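Local coordinates for protein RcdA (Caulobacter vibrioides, PDB 3CTW) that probably acts as an adaptor or regulator in the ClpXP-dependent degradation of the cell-cycle regulator CtrA, at residues Gly62-Ser67 and Glu116-Leu122; Gln35-Thr40 and Leu125-Ser129; Thr29-Gly33 and Leu132-Val136; Phe26-Phe30 and Trp80-Arg85. All coordinates share one frame. Residues are numbered along the deposited sequence.

Contact 1 of 4, residues Gly62-Ser67 and Glu116-Leu122; sequences GYATES and EELPFGL
Tyr63, Glu66 and Leu122 carry most of this contact, in which a helix meets the chain leading into another helix. Gly62-Ser67 is regular alpha-helix, with Glu66 N hydrogen-bonded to Gly62 O at 3.1 Å. Glu116 to Pro119 is extended, Leu118 at phi/psi -96/164, and Pro119 is the N-cap of the helix that begins at Phe120. CA atoms pair Gly62 with Glu116 (6.6 Å), Tyr63 with Leu118 (6.4 Å) and Ser67 with Leu122 (7.6 Å). Tyr63, chi1 t, meets Pro119 at its ring edge (CD1 to CG, 3.8 Å), and its CE1 lies 3.7 Å from Leu122 CD2. Leu122 (t, m) also places CD2 3.7 Å from Ser67 OG, whose hydroxyl is hydrogen-bonded to Tyr63 O at 2.6 Å. Glu66 (m, m) rests its CG 3.8 Å from Leu118 CD1; its carboxylate forms a salt bridge with Arg69, while OE2 stands 3.7 Å from the like-charged Glu116 OE1. Leu118 (m, t) fills the space by Gly62, CD2 to C 3.6 Å. The extended Glu116-Pro119 chain packs on helix 57-88 as it leads into helix 120-145. Tyr43 and Leu44 of helix 26-44 close the site against Tyr63, Pro119 and Leu122.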
loop_
_atom_site.group_PDB
_atom_site.type_symbol
_atom_site.label_atom_id
_atom_site.label_comp_id
_atom_site.label_asym_id
_atom_site.label_seq_id
_atom_site.Cartn_x
_atom_site.Cartn_y
_atom_site.Cartn_z
ATOM N N GLY A 62 9.888 -15.649 -18.885
ATOM C CA GLY A 62 8.754 -14.784 -19.153
ATOM C C GLY A 62 7.703 -14.940 -18.077
ATOM O O GLY A 62 7.065 -13.966 -17.679
ATOM N N TYR A 63 7.523 -16.175 -17.616
ATOM C CA TYR A 63 6.594 -16.475 -16.532
ATOM C C TYR A 63 7.084 -15.836 -15.241
ATOM O O TYR A 63 6.293 -15.335 -14.451
ATOM C CB TYR A 63 6.455 -17.992 -16.357
ATOM C CG TYR A 63 5.612 -18.426 -15.170
ATOM C CD1 TYR A 63 4.251 -18.693 -15.307
ATOM C CD2 TYR A 63 6.179 -18.563 -13.913
ATOM C CE1 TYR A 63 3.481 -19.083 -14.214
ATOM C CE2 TYR A 63 5.428 -18.958 -12.823
ATOM C CZ TYR A 63 4.086 -19.223 -12.973
ATOM O OH TYR A 63 3.356 -19.609 -11.869
ATOM N N ALA A 64 8.400 -15.855 -15.049
ATOM C CA ALA A 64 9.031 -15.313 -13.854
ATOM C C ALA A 64 8.770 -13.824 -13.698
ATOM O O ALA A 64 8.296 -13.391 -12.652
ATOM C CB ALA A 64 10.528 -15.602 -13.861
ATOM N N THR A 65 9.041 -13.052 -14.747
ATOM C CA THR A 65 8.896 -11.600 -14.681
ATOM C C THR A 65 7.436 -11.155 -14.702
ATOM O O THR A 65 7.083 -10.157 -14.076
ATOM C CB THR A 65 9.684 -10.887 -15.795
ATOM O OG1 THR A 65 9.269 -11.383 -17.068
ATOM C CG2 THR A 65 11.195 -11.124 -15.624
ATOM N N GLU A 66 6.588 -11.915 -15.392
ATOM C CA GLU A 66 5.161 -11.604 -15.451
ATOM C C GLU A 66 4.404 -11.982 -14.184
ATOM O O GLU A 66 3.332 -11.435 -13.908
ATOM C CB GLU A 66 4.511 -12.257 -16.669
ATOM C CG GLU A 66 4.886 -11.620 -17.983
ATOM C CD GLU A 66 4.164 -10.297 -18.187
ATOM O OE1 GLU A 66 4.294 -9.421 -17.312
ATOM O OE2 GLU A 66 3.457 -10.135 -19.202
ATOM N N SER A 67 4.966 -12.916 -13.418
ATOM C CA SER A 67 4.446 -13.247 -12.104
ATOM C C SER A 67 4.704 -12.096 -11.142
ATOM O O SER A 67 3.857 -11.791 -10.305
ATOM C CB SER A 67 5.080 -14.537 -11.580
ATOM O OG SER A 67 4.680 -15.641 -12.372
ATOM N N GLU A 116 5.752 -13.556 -25.939
ATOM C CA GLU A 116 5.147 -14.029 -24.687
ATOM C C GLU A 116 4.079 -15.118 -24.871
ATOM O O GLU A 116 2.887 -14.824 -25.027
ATOM C CB GLU A 116 4.567 -12.848 -23.890
ATOM C CG GLU A 116 5.595 -11.844 -23.409
ATOM C CD GLU A 116 5.006 -10.455 -23.271
ATOM O OE1 GLU A 116 3.819 -10.354 -22.886
ATOM O OE2 GLU A 116 5.727 -9.467 -23.555
ATOM N N GLU A 117 4.515 -16.377 -24.845
ATOM C CA GLU A 117 3.585 -17.515 -24.846
ATOM C C GLU A 117 3.485 -18.167 -23.465
ATOM O O GLU A 117 4.116 -19.193 -23.194
ATOM C CB GLU A 117 3.944 -18.544 -25.928
ATOM C CG GLU A 117 5.418 -18.891 -26.040
ATOM C CD GLU A 117 5.730 -19.628 -27.333
ATOM O OE1 GLU A 117 6.863 -19.498 -27.848
ATOM O OE2 GLU A 117 4.829 -20.330 -27.842
ATOM N N LEU A 118 2.672 -17.560 -22.605
ATOM C CA LEU A 118 2.540 -17.970 -21.208
ATOM C C LEU A 118 1.360 -18.915 -20.998
ATOM O O LEU A 118 0.491 -19.016 -21.869
ATOM C CB LEU A 118 2.386 -16.734 -20.317
ATOM C CG LEU A 118 3.475 -15.671 -20.410
ATOM C CD1 LEU A 118 3.020 -14.429 -19.695
ATOM C CD2 LEU A 118 4.785 -16.189 -19.843
ATOM N N PRO A 119 1.327 -19.616 -19.842
ATOM C CA PRO A 119 0.267 -20.580 -19.543
ATOM C C PRO A 119 -1.106 -19.949 -19.428
ATOM O O PRO A 119 -1.219 -18.753 -19.185
ATOM C CB PRO A 119 0.673 -21.153 -18.179
ATOM C CG PRO A 119 1.635 -20.192 -17.617
ATOM C CD PRO A 119 2.344 -19.583 -18.777
ATOM N N PHE A 120 -2.133 -20.776 -19.597
ATOM C CA PHE A 120 -3.543 -20.374 -19.560
ATOM C C PHE A 120 -3.920 -19.652 -18.259
ATOM O O PHE A 120 -4.550 -18.593 -18.289
ATOM C CB PHE A 120 -4.404 -21.630 -19.773
ATOM C CG PHE A 120 -5.888 -21.405 -19.662
ATOM C CD1 PHE A 120 -6.593 -20.805 -20.690
ATOM C CD2 PHE A 120 -6.587 -21.853 -18.552
ATOM C CE1 PHE A 120 -7.975 -20.623 -20.600
ATOM C CE2 PHE A 120 -7.967 -21.675 -18.456
ATOM C CZ PHE A 120 -8.660 -21.059 -19.483
ATOM N N GLY A 121 -3.470 -20.204 -17.130
ATOM C CA GLY A 121 -3.813 -19.700 -15.803
ATOM C C GLY A 121 -3.229 -18.346 -15.492
ATOM O O GLY A 121 -3.930 -17.462 -14.997
ATOM N N LEU A 122 -1.942 -18.183 -15.810
ATOM C CA LEU A 122 -1.229 -16.928 -15.579
ATOM C C LEU A 122 -1.765 -15.849 -16.507
ATOM O O LEU A 122 -1.960 -14.712 -16.088
ATOM C CB LEU A 122 0.277 -17.111 -15.798
ATOM C CG LEU A 122 1.334 -16.173 -15.182
ATOM C CD1 LEU A 122 1.218 -14.709 -15.645
ATOM C CD2 LEU A 122 1.257 -16.236 -13.677
#

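Contact 2 of 4, residues Gln35-Thr40 and Leu125-Ser129; sequences QLVEET and LLQRS. With EDO (1,2-ethanediol), chain G.
This is an antiparallel helix-helix contact, an apolar seam edged by a salt bridge, near the middle of the chain, where helix 26-44 runs beside helix 120-145. Both segments are regular alpha-helix (Thr40 N to Leu36 O 3.0 Å), their axes within 10.8 Å at a crossing angle of -161°; the nearest CA pair is Thr40 with Leu125 (6.9 Å). Leu36, with chi1 between wells at -139° and chi2 t, lays CD1 3.7 Å from Arg128 CB and brings CD2 4.2 Å from CD2 of Leu125 (m, t). Such a seam joins the first and last long helices of the three-helix bundle; Thr40 and Ser129 turn on to Leu74 and Leu70 of helix 57-88. Arg128 (m, t, p) reaches Glu39 (m, t) in a two-pronged salt bridge, NH1 to OE2 2.8 Å and NH2 to OE1 2.9 Å, with Leu36 CG over one guanidinium face. A 1,2-ethanediol, probably from the crystallisation liquor, accepts a weak hydrogen bond from Arg128 NH1 at O1 (3.5 Å).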
loop_
_atom_site.group_PDB
_atom_site.type_symbol
_atom_site.label_atom_id
_atom_site.label_comp_id
_atom_site.label_asym_id
_atom_site.label_seq_id
_atom_site.Cartn_x
_atom_site.Cartn_y
_atom_site.Cartn_z
ATOM N N GLN A 35 -10.634 -11.262 -4.196
ATOM C CA GLN A 35 -10.779 -12.582 -4.822
ATOM C C GLN A 35 -9.642 -12.872 -5.806
ATOM O O GLN A 35 -9.150 -14.004 -5.908
ATOM C CB GLN A 35 -12.129 -12.694 -5.522
ATOM C CG GLN A 35 -12.396 -14.089 -6.062
ATOM C CD GLN A 35 -13.714 -14.224 -6.740
ATOM O OE1 GLN A 35 -13.828 -14.911 -7.749
ATOM N NE2 GLN A 35 -14.738 -13.585 -6.185
ATOM N N LEU A 36 -9.211 -11.822 -6.499
ATOM C CA LEU A 36 -8.124 -11.946 -7.450
ATOM C C LEU A 36 -6.812 -12.298 -6.758
ATOM O O LEU A 36 -6.053 -13.139 -7.240
ATOM C CB LEU A 36 -7.970 -10.664 -8.271
ATOM C CG LEU A 36 -7.680 -10.890 -9.758
ATOM C CD1 LEU A 36 -8.010 -9.620 -10.512
ATOM C CD2 LEU A 36 -6.240 -11.326 -10.020
ATOM N N VAL A 37 -6.580 -11.668 -5.612
ATOM C CA VAL A 37 -5.406 -11.904 -4.815
ATOM C C VAL A 37 -5.421 -13.323 -4.247
ATOM O O VAL A 37 -4.369 -13.982 -4.181
ATOM C CB VAL A 37 -5.293 -10.857 -3.687
ATOM C CG1 VAL A 37 -4.237 -11.255 -2.669
ATOM C CG2 VAL A 37 -4.976 -9.481 -4.279
ATOM N N GLU A 38 -6.600 -13.800 -3.854
ATOM C CA GLU A 38 -6.711 -15.146 -3.301
ATOM C C GLU A 38 -6.485 -16.209 -4.374
ATOM O O GLU A 38 -5.821 -17.213 -4.123
ATOM C CB GLU A 38 -8.045 -15.381 -2.593
ATOM C CG GLU A 38 -7.989 -16.587 -1.668
ATOM C CD GLU A 38 -9.271 -16.789 -0.898
ATOM O OE1 GLU A 38 -10.348 -16.625 -1.515
ATOM O OE2 GLU A 38 -9.197 -17.112 0.309
ATOM N N GLU A 39 -6.999 -15.963 -5.575
ATOM C CA GLU A 39 -6.821 -16.901 -6.682
ATOM C C GLU A 39 -5.387 -16.898 -7.236
ATOM O O GLU A 39 -4.929 -17.897 -7.800
ATOM C CB GLU A 39 -7.826 -16.622 -7.802
ATOM C CG GLU A 39 -9.260 -16.956 -7.475
ATOM C CD GLU A 39 -10.177 -16.813 -8.688
ATOM O OE1 GLU A 39 -11.226 -16.143 -8.565
ATOM O OE2 GLU A 39 -9.835 -17.348 -9.771
ATOM N N THR A 40 -4.690 -15.777 -7.072
ATOM C CA THR A 40 -3.340 -15.631 -7.578
ATOM C C THR A 40 -2.352 -16.428 -6.728
ATOM O O THR A 40 -1.549 -17.192 -7.253
ATOM C CB THR A 40 -2.948 -14.159 -7.626
ATOM O OG1 THR A 40 -3.796 -13.499 -8.566
ATOM C CG2 THR A 40 -1.496 -13.991 -8.049
ATOM N N LEU A 125 -5.272 -14.468 -15.123
ATOM C CA LEU A 125 -5.124 -13.626 -13.936
ATOM C C LEU A 125 -4.480 -12.293 -14.275
ATOM O O LEU A 125 -4.759 -11.287 -13.635
ATOM C CB LEU A 125 -4.277 -14.332 -12.875
ATOM C CG LEU A 125 -4.814 -15.613 -12.258
ATOM C CD1 LEU A 125 -3.703 -16.308 -11.525
ATOM C CD2 LEU A 125 -5.972 -15.338 -11.335
ATOM N N LEU A 126 -3.622 -12.289 -15.284
ATOM C CA LEU A 126 -2.986 -11.068 -15.732
ATOM C C LEU A 126 -3.976 -10.142 -16.432
ATOM O O LEU A 126 -3.936 -8.923 -16.255
ATOM C CB LEU A 126 -1.818 -11.404 -16.655
ATOM C CG LEU A 126 -0.750 -10.342 -16.891
ATOM C CD1 LEU A 126 -0.071 -9.846 -15.611
ATOM C CD2 LEU A 126 0.294 -10.937 -17.823
ATOM N N GLN A 127 -4.891 -10.738 -17.192
ATOM C CA GLN A 127 -5.930 -9.991 -17.892
ATOM C C GLN A 127 -7.005 -9.475 -16.935
ATOM O O GLN A 127 -7.577 -8.413 -17.151
ATOM C CB GLN A 127 -6.554 -10.855 -18.986
ATOM C CG GLN A 127 -5.616 -11.151 -20.140
ATOM C CD GLN A 127 -6.212 -12.116 -21.144
ATOM O OE1 GLN A 127 -5.605 -13.128 -21.484
ATOM N NE2 GLN A 127 -7.409 -11.809 -21.619
ATOM N N ARG A 128 -7.259 -10.231 -15.868
ATOM C CA ARG A 128 -8.230 -9.829 -14.842
ATOM C C ARG A 128 -7.663 -8.685 -14.020
ATOM O O ARG A 128 -8.393 -7.738 -13.676
ATOM C CB ARG A 128 -8.614 -10.998 -13.914
ATOM C CG ARG A 128 -9.367 -12.140 -14.590
ATOM C CD ARG A 128 -9.391 -13.393 -13.711
ATOM N NE ARG A 128 -10.114 -13.207 -12.452
ATOM C CZ ARG A 128 -10.115 -14.088 -11.447
ATOM N NH1 ARG A 128 -9.439 -15.220 -11.536
ATOM N NH2 ARG A 128 -10.794 -13.840 -10.340
ATOM N N SER A 129 -6.360 -8.761 -13.729
ATOM C CA SER A 129 -5.675 -7.730 -12.939
ATOM C C SER A 129 -5.581 -6.395 -13.665
ATOM O O SER A 129 -5.619 -5.340 -13.041
ATOM C CB SER A 129 -4.274 -8.181 -12.528
ATOM O OG SER A 129 -3.422 -8.369 -13.649
HETATM C C1 EDO G . -6.923 -17.943 -13.761
HETATM O O1 EDO G . -8.192 -17.307 -14.016
HETATM C C2 EDO G . -7.023 -19.469 -13.726
HETATM O O2 EDO G . -6.811 -19.934 -12.385
#

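Contact 3 of 4, residues Thr29-Gly33 and Leu132-Val136; sequences TFEEG and LYERV
Two antiparallel helices of the three-helix bundle meet here: Thr29-Gly33 on helix 26-44 and Leu132-Val136 on helix 120-145. Both segments are regular alpha-helix, Gly33 N hydrogen-bonding to Thr29 O at 3.1 Å and Val136 N to Leu132 O at 3.0 Å. Their axes approach to 10.8 Å with a signed crossing angle of -148°, and the register pairs Gly33 with Leu132 (CA to CA 7.0 Å) and Thr29 with Val136 (7.5 Å). Leu132 comes first and buries the largest area of the five residues on its side. Its CA-to-CB bond points toward the partner helix, and the t, p rotamer places CD2 3.7 Å from Gly33 CA and CD1 3.7 Å from Thr29 OG1, so the leucine packs on the Gly33 backbone. One helical turn on, Arg135 (chi1 t, chi2 97°, chi3 p) curls back to Glu32, which is extended (t, t), and the two make a salt bridge along the outer margin: Arg135 NH1 sits 2.7 Å from Glu32 OE2, while Arg135 NH2 gives a weak 3.2 Å hydrogen bond to Glu32 OE1. Val136, chi1 t, turns sideways. It packs on Trp80 of helix 57-88, so the remaining member of the bundle lies against this side, and Val136 CG2 is 3.9 Å from Thr29 OG1.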
loop_
_atom_site.group_PDB
_atom_site.type_symbol
_atom_site.label_atom_id
_atom_site.label_comp_id
_atom_site.label_asym_id
_atom_site.label_seq_id
_atom_site.Cartn_x
_atom_site.Cartn_y
_atom_site.Cartn_z
ATOM N N THR A 29 -15.915 -3.550 -6.282
ATOM C CA THR A 29 -14.529 -3.639 -6.736
ATOM C C THR A 29 -13.565 -4.081 -5.623
ATOM O O THR A 29 -12.472 -4.573 -5.903
ATOM C CB THR A 29 -14.051 -2.318 -7.404
ATOM O OG1 THR A 29 -12.723 -2.488 -7.921
ATOM C CG2 THR A 29 -14.009 -1.224 -6.414
ATOM N N PHE A 30 -13.980 -3.918 -4.367
ATOM C CA PHE A 30 -13.243 -4.487 -3.231
ATOM C C PHE A 30 -13.273 -6.013 -3.264
ATOM O O PHE A 30 -12.272 -6.672 -2.965
ATOM C CB PHE A 30 -13.827 -4.005 -1.900
ATOM C CG PHE A 30 -13.061 -4.487 -0.693
ATOM C CD1 PHE A 30 -11.950 -3.798 -0.249
ATOM C CD2 PHE A 30 -13.451 -5.624 0.002
ATOM C CE1 PHE A 30 -11.233 -4.228 0.854
ATOM C CE2 PHE A 30 -12.733 -6.056 1.104
ATOM C CZ PHE A 30 -11.622 -5.358 1.524
ATOM N N GLU A 31 -14.443 -6.562 -3.585
ATOM C CA GLU A 31 -14.633 -8.006 -3.645
ATOM C C GLU A 31 -13.843 -8.600 -4.803
ATOM O O GLU A 31 -13.328 -9.721 -4.707
ATOM C CB GLU A 31 -16.113 -8.355 -3.795
ATOM C CG GLU A 31 -17.006 -7.930 -2.651
ATOM C CD GLU A 31 -18.470 -8.217 -2.938
ATOM O OE1 GLU A 31 -18.761 -9.187 -3.679
ATOM O OE2 GLU A 31 -19.330 -7.467 -2.427
ATOM N N GLU A 32 -13.740 -7.840 -5.896
ATOM C CA GLU A 32 -12.967 -8.254 -7.066
ATOM C C GLU A 32 -11.475 -8.273 -6.755
ATOM O O GLU A 32 -10.745 -9.170 -7.200
ATOM C CB GLU A 32 -13.231 -7.322 -8.254
ATOM C CG GLU A 32 -12.555 -7.759 -9.562
ATOM C CD GLU A 32 -12.726 -6.750 -10.687
ATOM O OE1 GLU A 32 -12.463 -7.102 -11.855
ATOM O OE2 GLU A 32 -13.118 -5.599 -10.399
ATOM N N GLY A 33 -11.040 -7.287 -5.971
ATOM C CA GLY A 33 -9.649 -7.145 -5.589
ATOM C C GLY A 33 -9.155 -8.250 -4.693
ATOM O O GLY A 33 -8.066 -8.775 -4.887
ATOM N N LEU A 132 -8.978 -4.877 -13.438
ATOM C CA LEU A 132 -9.172 -4.441 -12.064
ATOM C C LEU A 132 -8.403 -3.146 -11.784
ATOM O O LEU A 132 -8.898 -2.269 -11.073
ATOM C CB LEU A 132 -8.745 -5.547 -11.094
ATOM C CG LEU A 132 -8.693 -5.200 -9.595
ATOM C CD1 LEU A 132 -10.073 -4.903 -9.019
ATOM C CD2 LEU A 132 -8.026 -6.326 -8.836
ATOM N N TYR A 133 -7.219 -3.036 -12.380
ATOM C CA TYR A 133 -6.344 -1.904 -12.160
ATOM C C TYR A 133 -6.934 -0.586 -12.656
ATOM O O TYR A 133 -7.003 0.391 -11.906
ATOM C CB TYR A 133 -4.990 -2.148 -12.822
ATOM C CG TYR A 133 -3.969 -1.093 -12.491
ATOM C CD1 TYR A 133 -3.264 -1.138 -11.291
ATOM C CD2 TYR A 133 -3.710 -0.044 -13.373
ATOM C CE1 TYR A 133 -2.332 -0.164 -10.974
ATOM C CE2 TYR A 133 -2.781 0.930 -13.066
ATOM C CZ TYR A 133 -2.094 0.865 -11.865
ATOM O OH TYR A 133 -1.163 1.824 -11.542
ATOM N N GLU A 134 -7.357 -0.567 -13.916
ATOM C CA GLU A 134 -7.939 0.629 -14.509
ATOM C C GLU A 134 -9.328 0.917 -13.952
ATOM O O GLU A 134 -9.782 2.059 -13.945
ATOM C CB GLU A 134 -7.961 0.538 -16.039
ATOM C CG GLU A 134 -8.512 -0.760 -16.609
ATOM C CD GLU A 134 -8.195 -0.926 -18.092
ATOM O OE1 GLU A 134 -7.681 0.037 -18.708
ATOM O OE2 GLU A 134 -8.459 -2.017 -18.649
ATOM N N ARG A 135 -9.984 -0.126 -13.463
ATOM C CA ARG A 135 -11.266 0.008 -12.780
ATOM C C ARG A 135 -11.051 0.772 -11.482
ATOM O O ARG A 135 -11.895 1.566 -11.070
ATOM C CB ARG A 135 -11.822 -1.375 -12.456
ATOM C CG ARG A 135 -13.298 -1.413 -12.193
ATOM C CD ARG A 135 -14.072 -1.816 -13.444
ATOM N NE ARG A 135 -13.559 -3.026 -14.100
ATOM C CZ ARG A 135 -13.722 -4.275 -13.650
ATOM N NH1 ARG A 135 -14.382 -4.510 -12.527
ATOM N NH2 ARG A 135 -13.221 -5.300 -14.329
ATOM N N VAL A 136 -9.921 0.518 -10.832
ATOM C CA VAL A 136 -9.554 1.235 -9.619
ATOM C C VAL A 136 -9.010 2.630 -9.941
ATOM O O VAL A 136 -9.345 3.604 -9.264
ATOM C CB VAL A 136 -8.546 0.434 -8.768
ATOM C CG1 VAL A 136 -7.926 1.306 -7.681
ATOM C CG2 VAL A 136 -9.236 -0.784 -8.156
#

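Contact 4 of 4, residues Phe26-Phe30 and Trp80-Arg85. With EDO (1,2-ethanediol), chain F.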
loop_
_atom_site.group_PDB
_atom_site.type_symbol
_atom_site.label_atom_id
_atom_site.label_comp_id
_atom_site.label_asym_id
_atom_site.label_seq_id
_atom_site.Cartn_x
_atom_site.Cartn_y
_atom_site.Cartn_z
ATOM N N PHE A 26 -17.577 0.744 -5.161
ATOM C CA PHE A 26 -16.449 0.395 -4.349
ATOM C C PHE A 26 -16.757 -1.004 -3.853
ATOM O O PHE A 26 -16.085 -1.969 -4.178
ATOM C CB PHE A 26 -16.334 1.338 -3.169
ATOM C CG PHE A 26 -15.203 1.011 -2.269
ATOM C CD1 PHE A 26 -13.929 1.379 -2.598
ATOM C CD2 PHE A 26 -15.412 0.302 -1.114
ATOM C CE1 PHE A 26 -12.886 1.073 -1.777
ATOM C CE2 PHE A 26 -14.368 -0.006 -0.286
ATOM C CZ PHE A 26 -13.103 0.378 -0.620
ATOM N N ASP A 27 -17.816 -1.112 -3.068
ATOM C CA ASP A 27 -18.109 -2.356 -2.394
ATOM C C ASP A 27 -17.974 -3.547 -3.320
ATOM O O ASP A 27 -17.702 -4.661 -2.873
ATOM C CB ASP A 27 -19.514 -2.320 -1.807
ATOM C CG ASP A 27 -19.728 -3.380 -0.753
ATOM O OD1 ASP A 27 -18.733 -3.842 -0.145
ATOM O OD2 ASP A 27 -20.904 -3.732 -0.510
ATOM N N ARG A 28 -18.166 -3.304 -4.614
ATOM C CA ARG A 28 -18.089 -4.370 -5.605
ATOM C C ARG A 28 -16.640 -4.627 -5.998
ATOM O O ARG A 28 -16.189 -5.768 -6.025
ATOM C CB ARG A 28 -18.936 -4.055 -6.846
ATOM C CG ARG A 28 -19.344 -5.306 -7.593
ATOM C CD ARG A 28 -19.654 -5.033 -9.051
ATOM N NE ARG A 28 -20.828 -4.187 -9.232
ATOM C CZ ARG A 28 -20.781 -2.906 -9.589
ATOM N NH1 ARG A 28 -19.610 -2.308 -9.801
ATOM N NH2 ARG A 28 -21.907 -2.222 -9.732
ATOM N N THR A 29 -15.915 -3.550 -6.282
ATOM C CA THR A 29 -14.529 -3.639 -6.736
ATOM C C THR A 29 -13.565 -4.081 -5.623
ATOM O O THR A 29 -12.472 -4.573 -5.903
ATOM C CB THR A 29 -14.051 -2.318 -7.404
ATOM O OG1 THR A 29 -12.723 -2.488 -7.921
ATOM C CG2 THR A 29 -14.009 -1.224 -6.414
ATOM N N PHE A 30 -13.980 -3.918 -4.367
ATOM C CA PHE A 30 -13.243 -4.487 -3.231
ATOM C C PHE A 30 -13.273 -6.013 -3.264
ATOM O O PHE A 30 -12.272 -6.672 -2.965
ATOM C CB PHE A 30 -13.827 -4.005 -1.900
ATOM C CG PHE A 30 -13.061 -4.487 -0.693
ATOM C CD1 PHE A 30 -11.950 -3.798 -0.249
ATOM C CD2 PHE A 30 -13.451 -5.624 0.002
ATOM C CE1 PHE A 30 -11.233 -4.228 0.854
ATOM C CE2 PHE A 30 -12.733 -6.056 1.104
ATOM C CZ PHE A 30 -11.622 -5.358 1.524
ATOM N N TRP A 80 -4.720 0.010 -2.031
ATOM C CA TRP A 80 -5.627 1.099 -2.328
ATOM C C TRP A 80 -6.990 0.840 -1.676
ATOM O O TRP A 80 -7.535 1.699 -0.981
ATOM C CB TRP A 80 -5.758 1.263 -3.846
ATOM C CG TRP A 80 -6.445 2.531 -4.229
ATOM C CD1 TRP A 80 -5.857 3.723 -4.488
ATOM C CD2 TRP A 80 -7.861 2.739 -4.377
ATOM N NE1 TRP A 80 -6.809 4.664 -4.793
ATOM C CE2 TRP A 80 -8.048 4.084 -4.730
ATOM C CE3 TRP A 80 -8.983 1.916 -4.245
ATOM C CZ2 TRP A 80 -9.313 4.630 -4.957
ATOM C CZ3 TRP A 80 -10.242 2.456 -4.473
ATOM C CH2 TRP A 80 -10.397 3.800 -4.827
ATOM N N LEU A 81 -7.505 -0.367 -1.898
ATOM C CA LEU A 81 -8.812 -0.789 -1.414
ATOM C C LEU A 81 -8.895 -0.840 0.105
ATOM O O LEU A 81 -9.929 -0.522 0.683
ATOM C CB LEU A 81 -9.128 -2.177 -1.962
ATOM C CG LEU A 81 -9.862 -2.413 -3.281
ATOM C CD1 LEU A 81 -9.313 -1.558 -4.375
ATOM C CD2 LEU A 81 -9.693 -3.886 -3.653
ATOM N N LEU A 82 -7.808 -1.251 0.754
ATOM C CA LEU A 82 -7.784 -1.365 2.209
ATOM C C LEU A 82 -7.686 0.002 2.892
ATOM O O LEU A 82 -8.282 0.213 3.951
ATOM C CB LEU A 82 -6.647 -2.284 2.663
ATOM C CG LEU A 82 -6.774 -3.770 2.345
ATOM C CD1 LEU A 82 -5.420 -4.385 2.491
ATOM C CD2 LEU A 82 -7.788 -4.468 3.238
ATOM N N VAL A 83 -6.957 0.924 2.265
ATOM C CA VAL A 83 -6.842 2.292 2.764
ATOM C C VAL A 83 -8.173 3.027 2.637
ATOM O O VAL A 83 -8.633 3.663 3.583
ATOM C CB VAL A 83 -5.719 3.082 2.046
ATOM C CG1 VAL A 83 -5.832 4.564 2.334
ATOM C CG2 VAL A 83 -4.358 2.577 2.480
ATOM N N GLN A 84 -8.811 2.882 1.484
ATOM C CA GLN A 84 -10.101 3.494 1.248
ATOM C C GLN A 84 -11.174 2.907 2.156
ATOM O O GLN A 84 -12.126 3.602 2.511
ATOM C CB GLN A 84 -10.502 3.360 -0.221
ATOM C CG GLN A 84 -9.590 4.087 -1.204
ATOM C CD GLN A 84 -9.523 5.582 -0.955
ATOM O OE1 GLN A 84 -8.444 6.172 -0.949
ATOM N NE2 GLN A 84 -10.675 6.201 -0.742
ATOM N N ARG A 85 -11.010 1.641 2.547
ATOM C CA ARG A 85 -11.911 1.021 3.519
ATOM C C ARG A 85 -11.630 1.568 4.918
ATOM O O ARG A 85 -12.559 1.819 5.688
ATOM C CB ARG A 85 -11.799 -0.510 3.510
ATOM C CG ARG A 85 -12.893 -1.189 4.339
ATOM C CD ARG A 85 -12.723 -2.674 4.451
ATOM N NE ARG A 85 -11.506 -3.038 5.154
ATOM C CZ ARG A 85 -11.119 -4.291 5.360
ATOM N NH1 ARG A 85 -11.871 -5.287 4.922
ATOM N NH2 ARG A 85 -9.986 -4.552 6.004
HETATM C C1 EDO F . -16.376 -3.783 2.452
HETATM O O1 EDO F . -16.628 -3.037 1.249
HETATM C C2 EDO F . -16.161 -5.264 2.136
HETATM O O2 EDO F . -17.165 -5.772 1.241
#
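An aromatic and aliphatic contact joins the N-terminal part of helix 26-44 to the C-terminal part of helix 57-88, an antiparallel pair in the three-helix bundle: the segment axes come within 10.7 Å at a crossing angle of -140°. The packing is mainly apolar. Phe26 directs its ring edge at Trp80 (CE1 to CZ3 4.0 Å) and also meets Gln84 CB with CE1 at 3.7 Å. Phe30 CD1 lies 3.7 Å from Leu81 CB, and the ring presents its edge to Leu82, Phe30 CE1 to Leu82 CD2 4.2 Å. Leu81 points toward the other helix and fits against its backbone, CD2 standing 3.6 Å from both Thr29 O and Phe30 CA. Phe30 and Leu81 are the nearest CA pair, 6.1 Å. No hydrogen bond crosses between the segments; the polar ends find partners beyond them: Gln84 NE2 hydrogen-bonds to Tyr144 OH of helix 120-145, and Arg85 forms a salt bridge with Glu91 of the second subunit, so the dimer interface adjoins. Phe30 CZ lies 3.4 Å from Arg85 NH1. A 1,2-ethanediol, probably from the crystallisation liquor, sits by Phe30 and hydrogen-bonds to Asp27 OD1 through O1 at 2.6 Å and O2 at 2.8 Å.

Contacts 2 and 3 are successive levels of one seam between helices 26-44 and 120-145, touching where Leu36 CD1 meets Leu132 CD2 at 3.7 Å; contact 2 has a leucine pair inside, contact 3 a leucine on Gly33 and Thr29, and each has an Arg-Glu salt bridge at its margin. Contact 4 joins helix 26-44 to helix 57-88 instead, shares Thr29 with contact 3, and is aromatic and aliphatic. Contacts 3 and 4 are buried, contacts 1 and 2 partly so. Contact 1, its centre about 27 Å from that of contact 4, has no salt bridge between its segments. The second subunit meets Phe30, Leu82 and Arg85 of contact 4 but does not touch contact 1.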